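Local structure of chitin binding domain (Burkholderia pseudomallei, 3UAM) at residues E28-Y33 with Y191-A196; V32-A37 with A92-P97. The protein probably binds chitin or a related polysaccharide and belongs to the AA10 family of lytic polysaccharide monooxygenases. All coordinates share one frame; numbering follows the deposited sequence.

Overall arrangement
Both contacts start from the short helix 30-36, near the beginning of the chain, and share Val32 and Tyr33. From its first turn, contact 1 runs to the late strand 190-200 of the mixed sheet; from its second half, contact 2 meets the loop that leads into helix 98-101, much earlier in the chain. Their centres lie about 10 Å apart. Arg30 joins them, because its NH1 donates a probable hydrogen bond of 2.7 Å to Leu94 O, while CD2 of Leu94 packs against Ala31 CA at 3.6 Å. A single helix thus ties a long loop and the core sheet together, on one side of the domain.

Contact 1 (E28-Y33 with Y191-A196); sequences ESRAVY and YHVLLA
Polar atoms make the closest approach here: Arg30 reaches from the first turn of its helix to the strand, and its NH2 comes 3.2 Å from OH of Tyr191. The guanidinium and phenol planes are 39° apart, and the two side chains cross at about a right angle. One water bridges the same pair, donating to Tyr191 OH at 2.8 Å and accepting a weak bond from Arg30 NH2 at 3.1 Å. Asp212 on the adjacent strand 205-215 is the stronger partner of Tyr191, whose OH hydrogen-bonds OD1; the same oxygen forms a salt bridge with Arg30 NH2, while the strongest polar bond of Arg30 goes from NH1 to Leu94 O. Trp103 adds a cation-pi contact to Arg30.

Van der Waals contact is slight: CG2 of Val193 lies 4.2 Å from Arg30 NH2. With CG anti to the backbone N (chi1 -179°) the arginine leaves its helix almost straight, then bends at chi3 to bring the guanidinium to the strand.

Within the segment 28-33, Ser29 is the N-cap: its OG accepts from Val32 N at 3.2 Å, with an N-H...O angle of 165°. This is a classical helix N-cap beside a buried arginine that spans from helix to sheet, packing a short helix against the beta core of an LPMO-type domain.

Contact 2 (V32-A37 with A92-P97); sequences VYLYEA and AQLNEP
Leu34 and Leu94 lie alongside one another, pointing opposite ways, the first leaving the helix and the second a stretch of 3-10 helix. The touching is done chiefly by methyl groups: CD1 of Leu34 lies 3.7 Å from CD2 of Leu94 and 4.2 Å from the branch carbon CG behind it. Leu34 sets out from its backbone toward the loop. Leu94 does not, yet its CG, held anti to the carbonyl carbon (chi1 -70°), carries the branched end over to the helix.

The same Leu34 methyl also meets Gln93 next door, approaching its CB at 4.1 Å, and these two side chains run obliquely to one another. Only the base of the glutamine joins the apolar contact. Beyond CG its chain is extended and leads to an amide whose NE2 donates to Ala90 O and also bonds Arg39 O, tying this loop to the chain that follows the helix.

In the fold this is a helix-to-loop junction: helix 30-36 packs against the long connection between strand 49-51 and helix 98-101, in the region where LPMO domains carry their helices and loops beside the beta core. The 3-10 turn is kept by Asn95 N bonding Ala92 O at 3.1 Å, which sets Gln93 and Leu94 side by side before Leu34. Leu94 rests on Leu48 as well.

Contact 1 (E28-Y33 with Y191-A196)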
ATOM      1  N   GLU A  28       3.501  11.534  -3.897  1.00  9.25           N
ATOM      2  CA  GLU A  28       4.683  10.835  -3.467  1.00  8.97           C
ATOM      3  C   GLU A  28       4.363  10.091  -2.168  1.00  8.31           C
ATOM      4  O   GLU A  28       3.854  10.682  -1.201  1.00  8.23           O
ATOM      5  CB  GLU A  28       5.848  11.801  -3.232  1.00  9.76           C
ATOM      6  CG  GLU A  28       6.421  12.439  -4.496  1.00 10.47           C
ATOM      7  CD  GLU A  28       5.674  13.690  -4.967  1.00 11.01           C
ATOM      8  OE1 GLU A  28       4.534  13.971  -4.537  1.00 10.75           O
ATOM      9  OE2 GLU A  28       6.258  14.420  -5.791  1.00 12.04           O
ATOM     10  N   SER A  29       4.686   8.807  -2.149  1.00  7.59           N
ATOM     11  CA  SER A  29       4.509   8.020  -0.959  1.00  7.11           C
ATOM     12  C   SER A  29       5.579   8.442   0.058  1.00  7.33           C
ATOM     13  O   SER A  29       6.552   9.120  -0.286  1.00  7.63           O
ATOM     14  CB  SER A  29       4.606   6.532  -1.282  1.00  6.67           C
ATOM     15  OG  SER A  29       5.941   6.151  -1.523  1.00  6.87           O
ATOM     16  N   ARG A  30       5.374   8.042   1.306  1.00  7.06           N
ATOM     17  CA  ARG A  30       6.335   8.308   2.352  1.00  7.40           C
ATOM     18  C   ARG A  30       7.719   7.809   1.945  1.00  7.65           C
ATOM     19  O   ARG A  30       8.713   8.514   2.141  1.00  8.11           O
ATOM     20  CB  ARG A  30       5.884   7.650   3.649  1.00  7.18           C
ATOM     21  CG  ARG A  30       6.808   7.883   4.823  1.00  7.59           C
ATOM     22  CD  ARG A  30       6.363   7.103   6.029  1.00  7.47           C
ATOM     23  NE  ARG A  30       5.067   7.546   6.558  1.00  7.35           N
ATOM     24  CZ  ARG A  30       4.492   7.025   7.657  1.00  7.39           C
ATOM     25  NH1 ARG A  30       5.112   6.097   8.356  1.00  7.48           N
ATOM     26  NH2 ARG A  30       3.307   7.460   8.089  1.00  7.41           N
ATOM     27  N   ALA A  31       7.773   6.609   1.371  1.00  7.35           N
ATOM     28  CA  ALA A  31       9.057   6.006   1.001  1.00  7.81           C
ATOM     29  C   ALA A  31       9.704   6.782  -0.150  1.00  8.30           C
ATOM     30  O   ALA A  31      10.922   6.991  -0.139  1.00  8.91           O
ATOM     31  CB  ALA A  31       8.902   4.544   0.638  1.00  7.38           C
ATOM     32  N   VAL A  32       8.898   7.205  -1.124  1.00  8.28           N
ATOM     33  CA  VAL A  32       9.407   8.027  -2.251  1.00  8.91           C
ATOM     34  C   VAL A  32      10.028   9.329  -1.729  1.00  9.77           C
ATOM     35  O   VAL A  32      11.105   9.743  -2.179  1.00 10.43           O
ATOM     36  CB  VAL A  32       8.311   8.321  -3.292  1.00  8.57           C
ATOM     37  CG1 VAL A  32       8.722   9.447  -4.247  1.00  9.04           C
ATOM     38  CG2 VAL A  32       7.995   7.044  -4.059  1.00  8.15           C
ATOM     39  N   TYR A  33       9.366   9.966  -0.769  1.00 10.00           N
ATOM     40  CA  TYR A  33       9.923  11.179  -0.190  1.00 10.95           C
ATOM     41  C   TYR A  33      11.242  10.876   0.532  1.00 11.73           C
ATOM     42  O   TYR A  33      12.155  11.688   0.495  1.00 12.62           O
ATOM     43  CB  TYR A  33       8.961  11.817   0.801  1.00 10.89           C
ATOM     44  CG  TYR A  33       7.968  12.815   0.273  1.00 10.95           C
ATOM     45  CD1 TYR A  33       8.281  13.721  -0.737  1.00 11.45           C
ATOM     46  CD2 TYR A  33       6.722  12.904   0.862  1.00 10.70           C
ATOM     47  CE1 TYR A  33       7.347  14.664  -1.159  1.00 11.60           C
ATOM     48  CE2 TYR A  33       5.794  13.817   0.444  1.00 10.84           C
ATOM     49  CZ  TYR A  33       6.105  14.691  -0.555  1.00 11.28           C
ATOM     50  OH  TYR A  33       5.147  15.598  -0.891  1.00 11.60           O
ATOM     51  N   TYR A 191      -4.012  15.349  10.213  1.00 10.94           N
ATOM     52  CA  TYR A 191      -3.129  14.323   9.643  1.00 10.13           C
ATOM     53  C   TYR A 191      -3.846  12.967   9.547  1.00  9.60           C
ATOM     54  O   TYR A 191      -4.475  12.487  10.519  1.00  9.88           O
ATOM     55  CB  TYR A 191      -1.847  14.213  10.480  1.00 10.29           C
ATOM     56  CG  TYR A 191      -0.896  13.081  10.131  1.00  9.60           C
ATOM     57  CD1 TYR A 191      -0.625  12.727   8.813  1.00  8.97           C
ATOM     58  CD2 TYR A 191      -0.229  12.411  11.131  1.00  9.75           C
ATOM     59  CE1 TYR A 191       0.251  11.699   8.519  1.00  8.48           C
ATOM     60  CE2 TYR A 191       0.658  11.396  10.856  1.00  9.26           C
ATOM     61  CZ  TYR A 191       0.899  11.036   9.552  1.00  8.63           C
ATOM     62  OH  TYR A 191       1.793  10.010   9.323  1.00  8.24           O
ATOM     63  N   HIS A 192      -3.779  12.398   8.347  1.00  8.86           N
ATOM     64  CA  HIS A 192      -4.323  11.097   8.046  1.00  8.34           C
ATOM     65  C   HIS A 192      -3.405  10.328   7.138  1.00  7.62           C
ATOM     66  O   HIS A 192      -2.552  10.912   6.427  1.00  7.48           O
ATOM     67  CB  HIS A 192      -5.703  11.239   7.453  1.00  8.47           C
ATOM     68  CG  HIS A 192      -6.710  11.658   8.467  1.00  9.17           C
ATOM     69  ND1 HIS A 192      -7.280  10.782   9.314  1.00  9.32           N
ATOM     70  CD2 HIS A 192      -7.155  12.924   8.839  1.00  9.92           C
ATOM     71  CE1 HIS A 192      -8.076  11.458  10.180  1.00 10.16           C
ATOM     72  NE2 HIS A 192      -8.003  12.767   9.880  1.00 10.50           N
ATOM     73  N   VAL A 193      -3.517   9.008   7.215  1.00  7.17           N
ATOM     74  CA  VAL A 193      -2.720   8.142   6.362  1.00  6.61           C
ATOM     75  C   VAL A 193      -3.598   7.402   5.371  1.00  6.27           C
ATOM     76  O   VAL A 193      -4.612   6.841   5.737  1.00  6.40           O
ATOM     77  CB  VAL A 193      -1.860   7.190   7.201  1.00  6.50           C
ATOM     78  CG1 VAL A 193      -1.232   6.107   6.322  1.00  5.92           C
ATOM     79  CG2 VAL A 193      -0.826   8.011   7.965  1.00  6.89           C
ATOM     80  N   LEU A 194      -3.204   7.449   4.097  1.00  6.08           N
ATOM     81  CA  LEU A 194      -3.783   6.640   3.042  1.00  5.76           C
ATOM     82  C   LEU A 194      -2.806   5.525   2.749  1.00  5.46           C
ATOM     83  O   LEU A 194      -1.673   5.781   2.292  1.00  5.48           O
ATOM     84  CB  LEU A 194      -4.004   7.487   1.793  1.00  5.87           C
ATOM     85  CG  LEU A 194      -4.672   6.813   0.573  1.00  5.64           C
ATOM     86  CD1 LEU A 194      -6.101   6.444   0.858  1.00  5.79           C
ATOM     87  CD2 LEU A 194      -4.602   7.738  -0.642  1.00  5.85           C
ATOM     88  N   LEU A 195      -3.201   4.298   3.053  1.00  5.40           N
ATOM     89  CA  LEU A 195      -2.366   3.145   2.806  1.00  5.21           C
ATOM     90  C   LEU A 195      -2.783   2.526   1.481  1.00  5.00           C
ATOM     91  O   LEU A 195      -3.917   2.056   1.325  1.00  5.01           O
ATOM     92  CB  LEU A 195      -2.511   2.125   3.933  1.00  5.31           C
ATOM     93  CG  LEU A 195      -1.830   0.769   3.708  1.00  5.14           C
ATOM     94  CD1 LEU A 195      -0.325   0.982   3.599  1.00  5.22           C
ATOM     95  CD2 LEU A 195      -2.211  -0.190   4.832  1.00  5.34           C
ATOM     96  N   ALA A 196      -1.865   2.539   0.527  1.00  4.91           N
ATOM     97  CA  ALA A 196      -2.115   1.957  -0.789  1.00  4.83           C
ATOM     98  C   ALA A 196      -1.406   0.609  -0.833  1.00  4.77           C
ATOM     99  O   ALA A 196      -0.190   0.547  -0.524  1.00  4.84           O
ATOM    100  CB  ALA A 196      -1.590   2.894  -1.877  1.00  4.90           C
TER
HETATM  101  O   HOH W   1       2.550   7.894  11.045  1.00  9.47           O

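Contact 2 (V32-A37 with A92-P97)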
ATOM      1  N   VAL A  32       8.898   7.205  -1.124  1.00  8.28           N
ATOM      2  CA  VAL A  32       9.407   8.027  -2.251  1.00  8.91           C
ATOM      3  C   VAL A  32      10.028   9.329  -1.729  1.00  9.77           C
ATOM      4  O   VAL A  32      11.105   9.743  -2.179  1.00 10.43           O
ATOM      5  CB  VAL A  32       8.311   8.321  -3.292  1.00  8.57           C
ATOM      6  CG1 VAL A  32       8.722   9.447  -4.247  1.00  9.04           C
ATOM      7  CG2 VAL A  32       7.995   7.044  -4.059  1.00  8.15           C
ATOM      8  N   TYR A  33       9.366   9.966  -0.769  1.00 10.00           N
ATOM      9  CA  TYR A  33       9.923  11.179  -0.190  1.00 10.95           C
ATOM     10  C   TYR A  33      11.242  10.876   0.532  1.00 11.73           C
ATOM     11  O   TYR A  33      12.155  11.688   0.495  1.00 12.62           O
ATOM     12  CB  TYR A  33       8.961  11.817   0.801  1.00 10.89           C
ATOM     13  CG  TYR A  33       7.968  12.815   0.273  1.00 10.95           C
ATOM     14  CD1 TYR A  33       8.281  13.721  -0.737  1.00 11.45           C
ATOM     15  CD2 TYR A  33       6.722  12.904   0.862  1.00 10.70           C
ATOM     16  CE1 TYR A  33       7.347  14.664  -1.159  1.00 11.60           C
ATOM     17  CE2 TYR A  33       5.794  13.817   0.444  1.00 10.84           C
ATOM     18  CZ  TYR A  33       6.105  14.691  -0.555  1.00 11.28           C
ATOM     19  OH  TYR A  33       5.147  15.598  -0.891  1.00 11.60           O
ATOM     20  N   LEU A  34      11.352   9.725   1.195  1.00 11.79           N
ATOM     21  CA  LEU A  34      12.636   9.366   1.806  1.00 12.68           C
ATOM     22  C   LEU A  34      13.714   9.149   0.744  1.00 13.51           C
ATOM     23  O   LEU A  34      14.858   9.597   0.905  1.00 14.19           O
ATOM     24  CB  LEU A  34      12.507   8.154   2.725  1.00 12.47           C
ATOM     25  CG  LEU A  34      11.783   8.418   4.053  1.00 12.39           C
ATOM     26  CD1 LEU A  34      11.956   7.221   4.986  1.00 12.39           C
ATOM     27  CD2 LEU A  34      12.259   9.694   4.730  1.00 13.04           C
ATOM     28  N   TYR A  35      13.343   8.486  -0.351  1.00 13.67           N
ATOM     29  CA  TYR A  35      14.243   8.349  -1.507  1.00 14.60           C
ATOM     30  C   TYR A  35      14.712   9.727  -2.002  1.00 15.38           C
ATOM     31  O   TYR A  35      15.894   9.937  -2.209  1.00 16.15           O
ATOM     32  CB  TYR A  35      13.586   7.520  -2.631  1.00 14.48           C
ATOM     33  CG  TYR A  35      14.337   7.518  -3.936  1.00 15.56           C
ATOM     34  CD1 TYR A  35      15.473   6.737  -4.110  1.00 16.32           C
ATOM     35  CD2 TYR A  35      13.912   8.304  -5.007  1.00 16.14           C
ATOM     36  CE1 TYR A  35      16.173   6.748  -5.301  1.00 17.25           C
ATOM     37  CE2 TYR A  35      14.613   8.326  -6.205  1.00 16.96           C
ATOM     38  CZ  TYR A  35      15.738   7.539  -6.338  1.00 17.57           C
ATOM     39  OH  TYR A  35      16.439   7.533  -7.506  1.00 18.73           O
ATOM     40  N   GLU A  36      13.807  10.687  -2.122  1.00 15.33           N
ATOM     41  CA  GLU A  36      14.196  12.014  -2.666  1.00 16.28           C
ATOM     42  C   GLU A  36      15.117  12.774  -1.703  1.00 16.91           C
ATOM     43  O   GLU A  36      15.919  13.581  -2.123  1.00 17.62           O
ATOM     44  CB  GLU A  36      12.967  12.842  -3.054  1.00 16.09           C
ATOM     45  CG  GLU A  36      12.373  12.399  -4.388  1.00 16.05           C
ATOM     46  CD  GLU A  36      10.971  12.932  -4.669  1.00 16.27           C
ATOM     47  OE1 GLU A  36      10.424  12.565  -5.747  1.00 16.67           O
ATOM     48  OE2 GLU A  36      10.402  13.701  -3.839  1.00 16.41           O
ATOM     49  N   ALA A  37      15.022  12.460  -0.417  1.00 16.73           N
ATOM     50  CA  ALA A  37      15.883  13.034   0.603  1.00 17.50           C
ATOM     51  C   ALA A  37      17.214  12.278   0.740  1.00 18.08           C
ATOM     52  O   ALA A  37      17.996  12.595   1.612  1.00 18.90           O
ATOM     53  CB  ALA A  37      15.138  13.040   1.942  1.00 17.24           C
ATOM     54  N   ALA A  92      13.427   0.346   7.779  1.00 11.43           N
ATOM     55  CA  ALA A  92      12.889   0.487   9.146  1.00 11.71           C
ATOM     56  C   ALA A  92      12.537   1.915   9.540  1.00 11.86           C
ATOM     57  O   ALA A  92      11.649   2.112  10.369  1.00 12.03           O
ATOM     58  CB  ALA A  92      13.855  -0.102  10.176  1.00 12.40           C
ATOM     59  N   GLN A  93      13.239   2.902   8.973  1.00 12.20           N
ATOM     60  CA  GLN A  93      12.918   4.329   9.154  1.00 12.43           C
ATOM     61  C   GLN A  93      11.431   4.619   8.971  1.00 11.60           C
ATOM     62  O   GLN A  93      10.856   5.468   9.655  1.00 11.82           O
ATOM     63  CB  GLN A  93      13.670   5.192   8.117  1.00 12.86           C
ATOM     64  CG  GLN A  93      15.139   5.414   8.390  1.00 14.05           C
ATOM     65  CD  GLN A  93      15.905   5.997   7.188  1.00 14.57           C
ATOM     66  OE1 GLN A  93      16.231   7.174   7.170  1.00 15.37           O
ATOM     67  NE2 GLN A  93      16.178   5.165   6.177  1.00 14.66           N
ATOM     68  N   LEU A  94      10.819   3.915   8.024  1.00 10.72           N
ATOM     69  CA  LEU A  94       9.436   4.171   7.649  1.00 10.00           C
ATOM     70  C   LEU A  94       8.432   3.996   8.776  1.00  9.92           C
ATOM     71  O   LEU A  94       7.392   4.626   8.745  1.00  9.63           O
ATOM     72  CB  LEU A  94       9.038   3.293   6.459  1.00  9.30           C
ATOM     73  CG  LEU A  94       9.720   3.689   5.139  1.00  9.31           C
ATOM     74  CD1 LEU A  94       9.713   2.492   4.198  1.00  8.92           C
ATOM     75  CD2 LEU A  94       9.055   4.905   4.479  1.00  9.05           C
ATOM     76  N   ASN A  95       8.758   3.154   9.748  1.00 10.22           N
ATOM     77  CA  ASN A  95       7.854   2.825  10.853  1.00 10.42           C
ATOM     78  C   ASN A  95       7.864   3.771  12.039  1.00 11.36           C
ATOM     79  O   ASN A  95       7.080   3.593  12.985  1.00 11.46           O
ATOM     80  CB  ASN A  95       8.178   1.411  11.352  1.00 10.36           C
ATOM     81  CG  ASN A  95       7.953   0.366  10.278  1.00  9.73           C
ATOM     82  OD1 ASN A  95       6.948   0.428   9.550  1.00  9.15           O
ATOM     83  ND2 ASN A  95       8.880  -0.579  10.150  1.00  9.71           N
ATOM     84  N   GLU A  96       8.748   4.763  12.009  1.00 12.27           N
ATOM     85  CA  GLU A  96       8.764   5.738  13.065  1.00 13.35           C
ATOM     86  C   GLU A  96       7.427   6.487  13.123  1.00 12.70           C
ATOM     87  O   GLU A  96       6.826   6.785  12.111  1.00 12.01           O
ATOM     88  CB  GLU A  96       9.925   6.720  12.890  1.00 14.73           C
ATOM     89  CG  GLU A  96      11.284   6.066  13.037  1.00 16.01           C
ATOM     90  CD  GLU A  96      11.549   5.512  14.431  1.00 17.69           C
ATOM     91  OE1 GLU A  96      10.970   5.998  15.436  1.00 18.78           O
ATOM     92  OE2 GLU A  96      12.381   4.589  14.514  1.00 19.53           O
ATOM     93  N   PRO A  97       6.974   6.803  14.333  1.00 12.97           N
ATOM     94  CA  PRO A  97       5.762   7.580  14.479  1.00 12.79           C
ATOM     95  C   PRO A  97       5.998   9.008  14.062  1.00 12.85           C
ATOM     96  O   PRO A  97       7.148   9.484  14.100  1.00 13.16           O
ATOM     97  CB  PRO A  97       5.493   7.520  15.987  1.00 13.53           C
ATOM     98  CG  PRO A  97       6.850   7.436  16.587  1.00 14.22           C
ATOM     99  CD  PRO A  97       7.671   6.618  15.619  1.00 13.78           C
TER